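PDB 3MJH: early endosome antigen 1 from Homo sapiens, which probably binds a partner protein on early endosomes through its zinc-binding C2H2 finger, consistent with a role in endosomal membrane traffic. Local coordinates for residues B[19-22]-B[23-26]. Numbering follows the deposited sequence.
With ZN (zinc ion), chain G.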
ATOM      1  N   ASP B  19       5.465  -7.989 -19.133  1.00 36.82           N
ATOM      2  CA  ASP B  19       5.813  -7.404 -20.431  1.00 37.05           C
ATOM      3  C   ASP B  19       4.572  -7.067 -21.251  1.00 36.99           C
ATOM      4  O   ASP B  19       4.505  -6.007 -21.864  1.00 36.77           O
ATOM      5  CB  ASP B  19       6.753  -8.315 -21.229  1.00 37.42           C
ATOM      6  CG  ASP B  19       7.246  -7.659 -22.516  1.00 39.29           C
ATOM      7  OD1 ASP B  19       7.720  -6.501 -22.452  1.00 40.25           O
ATOM      8  OD2 ASP B  19       7.160  -8.299 -23.591  1.00 41.11           O
ATOM      9  N   GLU B  20       3.584  -7.962 -21.250  1.00 37.14           N
ATOM     10  CA  GLU B  20       2.313  -7.694 -21.930  1.00 37.69           C
ATOM     11  C   GLU B  20       1.569  -6.488 -21.312  1.00 36.90           C
ATOM     12  O   GLU B  20       0.938  -5.716 -22.034  1.00 36.56           O
ATOM     13  CB  GLU B  20       1.423  -8.944 -21.939  1.00 37.81           C
ATOM     14  CG  GLU B  20       1.901 -10.068 -22.878  1.00 39.39           C
ATOM     15  CD  GLU B  20       0.991 -11.301 -22.854  1.00 39.91           C
ATOM     16  OE1 GLU B  20       0.340 -11.566 -21.823  1.00 42.10           O
ATOM     17  OE2 GLU B  20       0.934 -12.023 -23.874  1.00 44.30           O
ATOM     18  N   LEU B  21       1.656  -6.336 -19.985  1.00 36.06           N
ATOM     19  CA  LEU B  21       1.104  -5.166 -19.284  1.00 35.17           C
ATOM     20  C   LEU B  21       1.791  -3.857 -19.668  1.00 34.33           C
ATOM     21  O   LEU B  21       1.109  -2.883 -19.983  1.00 34.78           O
ATOM     22  CB  LEU B  21       1.122  -5.365 -17.753  1.00 35.43           C
ATOM     23  CG  LEU B  21       0.649  -4.235 -16.814  1.00 35.94           C
ATOM     24  CD1 LEU B  21      -0.680  -3.601 -17.258  1.00 38.27           C
ATOM     25  CD2 LEU B  21       0.521  -4.744 -15.386  1.00 35.62           C
ATOM     26  N   PHE B  22       3.125  -3.824 -19.622  1.00 33.49           N
ATOM     27  CA  PHE B  22       3.886  -2.650 -20.064  1.00 32.66           C
ATOM     28  C   PHE B  22       3.563  -2.299 -21.509  1.00 33.15           C
ATOM     29  O   PHE B  22       3.329  -1.126 -21.824  1.00 32.57           O
ATOM     30  CB  PHE B  22       5.393  -2.895 -19.959  1.00 32.20           C
ATOM     31  CG  PHE B  22       5.955  -2.709 -18.580  1.00 30.56           C
ATOM     32  CD1 PHE B  22       6.180  -1.434 -18.073  1.00 28.67           C
ATOM     33  CD2 PHE B  22       6.292  -3.812 -17.801  1.00 29.72           C
ATOM     34  CE1 PHE B  22       6.711  -1.263 -16.802  1.00 28.08           C
ATOM     35  CE2 PHE B  22       6.830  -3.649 -16.531  1.00 28.16           C
ATOM     36  CZ  PHE B  22       7.036  -2.365 -16.033  1.00 29.44           C
ATOM     37  N   LYS B  23       3.592  -3.314 -22.382  1.00 33.74           N
ATOM     38  CA  LYS B  23       3.186  -3.175 -23.781  1.00 34.90           C
ATOM     39  C   LYS B  23       1.780  -2.587 -23.895  1.00 34.81           C
ATOM     40  O   LYS B  23       1.579  -1.579 -24.578  1.00 34.74           O
ATOM     41  CB  LYS B  23       3.235  -4.529 -24.514  1.00 35.17           C
ATOM     42  CG  LYS B  23       4.614  -4.954 -25.011  1.00 36.69           C
ATOM     43  CD  LYS B  23       4.580  -6.339 -25.699  1.00 36.54           C
ATOM     44  CE  LYS B  23       5.971  -6.708 -26.252  1.00 38.45           C
ATOM     45  NZ  LYS B  23       6.002  -7.996 -27.021  1.00 40.68           N
ATOM     46  N   HIS B  24       0.807  -3.230 -23.243  1.00 35.24           N
ATOM     47  CA  HIS B  24      -0.577  -2.764 -23.282  1.00 35.50           C
ATOM     48  C   HIS B  24      -0.684  -1.307 -22.844  1.00 35.19           C
ATOM     49  O   HIS B  24      -1.262  -0.492 -23.553  1.00 35.17           O
ATOM     50  CB  HIS B  24      -1.487  -3.632 -22.407  1.00 35.73           C
ATOM     51  CG  HIS B  24      -2.740  -2.929 -21.977  1.00 37.20           C
ATOM     52  ND1 HIS B  24      -3.846  -2.817 -22.793  1.00 38.10           N
ATOM     53  CD2 HIS B  24      -3.044  -2.264 -20.835  1.00 37.65           C
ATOM     54  CE1 HIS B  24      -4.784  -2.127 -22.166  1.00 37.64           C
ATOM     55  NE2 HIS B  24      -4.323  -1.780 -20.978  1.00 38.29           N
ATOM     56  N   TYR B  25      -0.116  -0.986 -21.682  1.00 35.59           N
ATOM     57  CA  TYR B  25      -0.205   0.365 -21.112  1.00 35.66           C
ATOM     58  C   TYR B  25       0.348   1.438 -22.059  1.00 36.25           C
ATOM     59  O   TYR B  25      -0.280   2.476 -22.263  1.00 35.72           O
ATOM     60  CB  TYR B  25       0.510   0.445 -19.756  1.00 35.88           C
ATOM     61  CG  TYR B  25       0.102   1.647 -18.923  1.00 35.76           C
ATOM     62  CD1 TYR B  25      -0.872   1.528 -17.934  1.00 36.22           C
ATOM     63  CD2 TYR B  25       0.678   2.897 -19.136  1.00 35.22           C
ATOM     64  CE1 TYR B  25      -1.257   2.621 -17.161  1.00 36.17           C
ATOM     65  CE2 TYR B  25       0.291   4.004 -18.387  1.00 36.27           C
ATOM     66  CZ  TYR B  25      -0.674   3.852 -17.392  1.00 36.46           C
ATOM     67  OH  TYR B  25      -1.060   4.926 -16.643  1.00 35.92           O
ATOM     68  N   GLU B  26       1.521   1.189 -22.631  1.00 36.68           N
ATOM     69  CA  GLU B  26       2.141   2.175 -23.524  1.00 37.69           C
ATOM     70  C   GLU B  26       1.378   2.388 -24.845  1.00 37.99           C
ATOM     71  O   GLU B  26       1.417   3.482 -25.430  1.00 38.57           O
ATOM     72  CB  GLU B  26       3.608   1.815 -23.795  1.00 37.65           C
ATOM     73  CG  GLU B  26       4.533   2.042 -22.596  1.00 37.69           C
ATOM     74  CD  GLU B  26       4.519   3.481 -22.092  1.00 38.67           C
ATOM     75  OE1 GLU B  26       4.414   3.680 -20.856  1.00 37.44           O
ATOM     76  OE2 GLU B  26       4.614   4.412 -22.927  1.00 36.89           O
TER
HETATM   77 ZN    ZN G  70      -5.475  -0.682 -19.685  1.00 39.17          ZN
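Lys23 runs its aliphatic chain back along the helix to Asp19, one turn earlier, and the two side chains cross at a slant near their polar ends. The chain is extended from CG onward, with CG anti to its own carbonyl carbon (chi1 -82°). Lys23 CG lies 3.3 Å from Asp19 O. Further out, Lys23 CE comes 3.3 Å from Asp19 OD2. NZ of Lys23 lies 3.6 Å from Asp19 OD2, a long salt bridge on the exposed side of the helix. The backbone beneath is regular: Lys23 N donates to Asp19 O at 2.9 Å, nearly straight with an N-H...O angle of 167°, and the bonds from His24 N to Glu20 O and from Tyr25 N to Leu21 O continue the i to i+4 pattern.

The imidazole of His24 ends on a different side of the helix from the Lys23 ammonium, at the metal. His24 CB rests 3.2 Å from Glu20 O. With CG anti to the backbone N (chi1 157°) the ring swings out, and His24 NE2 binds zinc at 2.0 Å. Cys8, Cys11 and His29 complete the site, the Cys2His2 arrangement of a classical zinc finger, in which helix 18-28 supplies the first histidine. On this metal-facing side, Leu21 CD1 comes 4.5 Å from His24 CD2, a loose contact; Leu21 also packs on Phe6, Cys8 and Leu15, joining the helix to the cysteine-bearing loop and strand 14-15.

Tyr25 CB lies 3.4 Å from Leu21 O; the ring then leads away from the preceding turn to meet His29 edge-to-face, while OH hydrogen-bonds a basic side chain of another protein's chain.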